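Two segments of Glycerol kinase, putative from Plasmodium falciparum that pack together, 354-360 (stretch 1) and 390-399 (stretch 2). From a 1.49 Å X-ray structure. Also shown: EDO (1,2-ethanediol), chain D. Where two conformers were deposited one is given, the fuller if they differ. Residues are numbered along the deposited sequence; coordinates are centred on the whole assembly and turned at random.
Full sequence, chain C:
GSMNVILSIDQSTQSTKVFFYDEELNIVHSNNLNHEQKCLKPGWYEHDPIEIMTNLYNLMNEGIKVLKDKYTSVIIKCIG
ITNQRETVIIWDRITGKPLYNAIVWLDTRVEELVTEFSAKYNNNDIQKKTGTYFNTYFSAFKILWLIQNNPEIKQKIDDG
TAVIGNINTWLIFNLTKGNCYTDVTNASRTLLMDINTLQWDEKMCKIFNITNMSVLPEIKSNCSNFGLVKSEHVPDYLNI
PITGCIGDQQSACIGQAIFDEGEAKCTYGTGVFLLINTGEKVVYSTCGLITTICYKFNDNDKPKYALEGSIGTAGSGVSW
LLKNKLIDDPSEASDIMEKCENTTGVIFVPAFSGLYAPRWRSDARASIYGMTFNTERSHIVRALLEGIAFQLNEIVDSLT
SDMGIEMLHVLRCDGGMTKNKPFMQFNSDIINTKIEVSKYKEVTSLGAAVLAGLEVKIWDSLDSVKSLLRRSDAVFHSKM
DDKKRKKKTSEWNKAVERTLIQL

Stretch 1 (354-360) GLYAPRW
Stretch 2, residues 390-399: FQLNEIVDSL

How do the two backbones meet? Residues 390-399 are a continuous stretch of a longer helix, with phi/psi near -62/-42, while 354-360 is irregular. The CA atoms of Pro358 and Ile395 set the register at 6.0 Å. A cis peptide bond precedes Pro358 (phi/psi -97/-3, C-gamma endo), and the turn is closed by Trp360 N bonding to Tyr356 O at 2.7 Å. Gly354, at 85/178, has angles at which a CB would jam against the preceding carbonyl.

What locks the polar side? Arg359 and Glu394 form a salt bridge through two nearly straight hydrogen bonds: Arg359 NE to Glu394 OE1 at 2.9 Å and Arg359 NH2 to Glu394 OE2 at 2.8 Å. The CA-to-CB bond of Arg359 points sideways, so its length matters: chi1 m (-53°), then t and t, with chi4 at -138°, carry the guanidinium to the helix. Glu394 points toward the loop and, with chi1 m, chi2 t and chi3 4°, presents both oxygens to the guanidinium edge.

Which side chains fill the space between? The contact buries 341 Å², both sides summed, with Pro358 and Glu394 giving the largest shares. Pro358 points toward the helix; its CD lies 3.8 Å from Glu394 CB and 4.2 Å from Ile395 CG1, and its CB is 3.4 Å from Ser398 OG. Ile395 (m, t) also brings CG1 within 4.1 Å of Ala357 CB, a small methyl that allows close approach; both residues are buried. Ser398, chi1 m, is compact beside the proline; its OG accepts a hydrogen bond from ethanediol O2 at 2.7 Å.

How is the remaining gap bridged? Leu355 (m, t) places CD2 3.8 Å from OE1 of Gln391, whose rotamer is m, t with chi3 93°. One water joins Ala357 O and Gln391 OE1, each at 2.9 Å; another joins Ala357 O (2.6 Å) to Gln391 O (2.9 Å).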

# COMPACT_ATOMS: atom_id res chain seq x y z
N GLY C 354 -10.69 -10.94 -3.35
CA GLY C 354 -11.86 -10.49 -4.09
C GLY C 354 -12.81 -9.73 -3.17
O GLY C 354 -12.56 -9.52 -1.97
N LEU C 355 -13.87 -9.25 -3.76
CA LEU C 355 -15.02 -8.72 -3.03
C LEU C 355 -16.12 -9.77 -2.93
O LEU C 355 -16.49 -10.40 -3.92
CB LEU C 355 -15.62 -7.47 -3.70
CG LEU C 355 -14.71 -6.26 -3.61
CD1 LEU C 355 -15.21 -5.15 -4.49
CD2 LEU C 355 -14.38 -5.81 -2.12
N TYR C 356 -16.62 -9.97 -1.69
CA TYR C 356 -17.74 -10.89 -1.42
C TYR C 356 -19.01 -10.09 -1.49
O TYR C 356 -19.25 -9.41 -2.55
CB TYR C 356 -17.51 -11.60 -0.09
CG TYR C 356 -16.25 -12.53 -0.07
CD1 TYR C 356 -16.33 -13.82 0.09
CD2 TYR C 356 -14.93 -11.92 -0.13
CE1 TYR C 356 -15.09 -14.62 0.07
CE2 TYR C 356 -13.74 -12.63 -0.16
CZ TYR C 356 -13.89 -14.04 -0.08
OH TYR C 356 -12.89 -14.96 -0.03
N ALA C 357 -19.86 -10.13 -0.43
CA ALA C 357 -21.14 -9.47 -0.58
C ALA C 357 -20.97 -7.92 -0.56
O ALA C 357 -20.19 -7.41 0.23
CB ALA C 357 -22.18 -9.96 0.47
N PRO C 358 -21.81 -7.20 -1.32
CA PRO C 358 -22.88 -7.69 -2.27
C PRO C 358 -22.45 -7.74 -3.74
O PRO C 358 -23.25 -8.17 -4.60
CB PRO C 358 -23.97 -6.64 -2.13
CG PRO C 358 -23.29 -5.37 -1.86
CD PRO C 358 -21.99 -5.74 -1.11
N ARG C 359 -21.22 -7.29 -4.03
CA ARG C 359 -20.77 -7.17 -5.46
C ARG C 359 -20.27 -8.46 -6.09
O ARG C 359 -20.34 -8.62 -7.31
CB ARG C 359 -19.73 -6.07 -5.60
CG ARG C 359 -20.17 -4.70 -5.03
CD ARG C 359 -19.19 -3.64 -5.42
NE ARG C 359 -19.46 -2.31 -4.82
CZ ARG C 359 -19.38 -1.15 -5.41
NH1 ARG C 359 -19.15 -1.10 -6.73
NH2 ARG C 359 -19.52 -0.05 -4.72
N TRP C 360 -19.69 -9.32 -5.26
CA TRP C 360 -19.25 -10.65 -5.71
C TRP C 360 -18.34 -10.50 -6.97
O TRP C 360 -18.64 -11.00 -8.06
CB TRP C 360 -20.43 -11.57 -5.98
CG TRP C 360 -21.10 -11.90 -4.66
CD1 TRP C 360 -22.33 -11.37 -4.18
CD2 TRP C 360 -20.61 -12.74 -3.58
NE1 TRP C 360 -22.60 -11.86 -2.94
CE2 TRP C 360 -21.54 -12.62 -2.51
CE3 TRP C 360 -19.46 -13.51 -3.39
CZ2 TRP C 360 -21.38 -13.31 -1.33
CZ3 TRP C 360 -19.30 -14.18 -2.22
CH2 TRP C 360 -20.25 -14.08 -1.20
N PHE C 390 -17.27 0.70 5.12
CA PHE C 390 -17.88 0.92 3.81
C PHE C 390 -18.50 -0.32 3.18
O PHE C 390 -19.55 -0.24 2.55
CB PHE C 390 -16.84 1.54 2.88
CG PHE C 390 -16.53 2.99 3.18
CD1 PHE C 390 -17.52 4.00 3.16
CD2 PHE C 390 -15.22 3.35 3.51
CE1 PHE C 390 -17.16 5.34 3.43
CE2 PHE C 390 -14.90 4.66 3.77
CZ PHE C 390 -15.89 5.64 3.77
N GLN C 391 -17.81 -1.45 3.33
CA GLN C 391 -18.37 -2.70 2.82
C GLN C 391 -19.67 -3.11 3.59
O GLN C 391 -20.67 -3.58 2.98
CB GLN C 391 -17.30 -3.81 2.94
CG GLN C 391 -16.19 -3.74 1.85
CD GLN C 391 -15.21 -4.83 2.07
OE1 GLN C 391 -15.34 -5.89 1.51
NE2 GLN C 391 -14.24 -4.60 2.98
N LEU C 392 -19.64 -2.92 4.91
CA LEU C 392 -20.79 -3.25 5.72
C LEU C 392 -21.98 -2.40 5.31
O LEU C 392 -23.11 -2.87 5.26
CB LEU C 392 -20.39 -3.11 7.18
CG LEU C 392 -21.49 -3.66 8.10
CD1 LEU C 392 -21.84 -5.16 7.88
CD2 LEU C 392 -21.17 -3.32 9.56
N ASN C 393 -21.74 -1.13 5.00
CA ASN C 393 -22.81 -0.24 4.56
C ASN C 393 -23.50 -0.73 3.29
O ASN C 393 -24.72 -0.70 3.16
CB ASN C 393 -22.23 1.14 4.33
CG ASN C 393 -23.29 2.12 3.90
OD1 ASN C 393 -24.37 2.20 4.51
ND2 ASN C 393 -22.96 2.96 2.88
N GLU C 394 -22.67 -1.22 2.37
CA GLU C 394 -23.24 -1.83 1.16
C GLU C 394 -24.16 -3.05 1.43
O GLU C 394 -25.25 -3.21 0.84
CB GLU C 394 -22.15 -2.20 0.13
CG GLU C 394 -21.38 -1.01 -0.31
CD GLU C 394 -20.48 -1.25 -1.54
OE1 GLU C 394 -20.49 -2.36 -2.14
OE2 GLU C 394 -19.74 -0.26 -1.92
N ILE C 395 -23.73 -3.90 2.33
CA ILE C 395 -24.49 -5.00 2.85
C ILE C 395 -25.79 -4.54 3.48
O ILE C 395 -26.85 -5.12 3.19
CB ILE C 395 -23.65 -5.90 3.80
CG1 ILE C 395 -22.63 -6.71 2.97
CG2 ILE C 395 -24.51 -6.86 4.63
CD1 ILE C 395 -21.51 -7.39 3.81
N VAL C 396 -25.73 -3.50 4.31
CA VAL C 396 -26.95 -3.00 4.99
C VAL C 396 -27.95 -2.47 3.96
O VAL C 396 -29.17 -2.68 4.04
CB VAL C 396 -26.63 -1.98 6.05
CG1 VAL C 396 -28.00 -1.29 6.57
CG2 VAL C 396 -25.78 -2.70 7.18
N ASP C 397 -27.42 -1.81 2.94
CA ASP C 397 -28.29 -1.32 1.89
C ASP C 397 -28.99 -2.48 1.15
O ASP C 397 -30.21 -2.39 0.84
CB ASP C 397 -27.53 -0.43 0.91
CG ASP C 397 -27.19 0.95 1.49
OD1 ASP C 397 -27.83 1.42 2.48
OD2 ASP C 397 -26.25 1.56 0.96
N SER C 398 -28.26 -3.58 0.87
CA SER C 398 -28.89 -4.71 0.25
C SER C 398 -29.99 -5.30 1.19
O SER C 398 -31.04 -5.71 0.74
CB SER C 398 -27.82 -5.77 -0.11
OG SER C 398 -26.97 -5.31 -1.14
N LEU C 399 -29.67 -5.42 2.46
CA LEU C 399 -30.53 -6.06 3.43
C LEU C 399 -31.82 -5.27 3.52
O LEU C 399 -32.91 -5.86 3.56
CB LEU C 399 -29.89 -6.07 4.79
CG LEU C 399 -30.66 -6.48 6.00
CD1 LEU C 399 -29.62 -6.80 7.16
CD2 LEU C 399 -31.64 -5.44 6.45
C1 EDO D . -24.87 -0.70 -2.19
O1 EDO D . -25.12 0.49 -1.33
C2 EDO D . -25.27 -2.10 -1.67
O2 EDO D . -26.36 -2.90 -2.22
O HOH W 1 -17.31 -7.66 0.23
O HOH W 2 -19.41 -5.04 0.88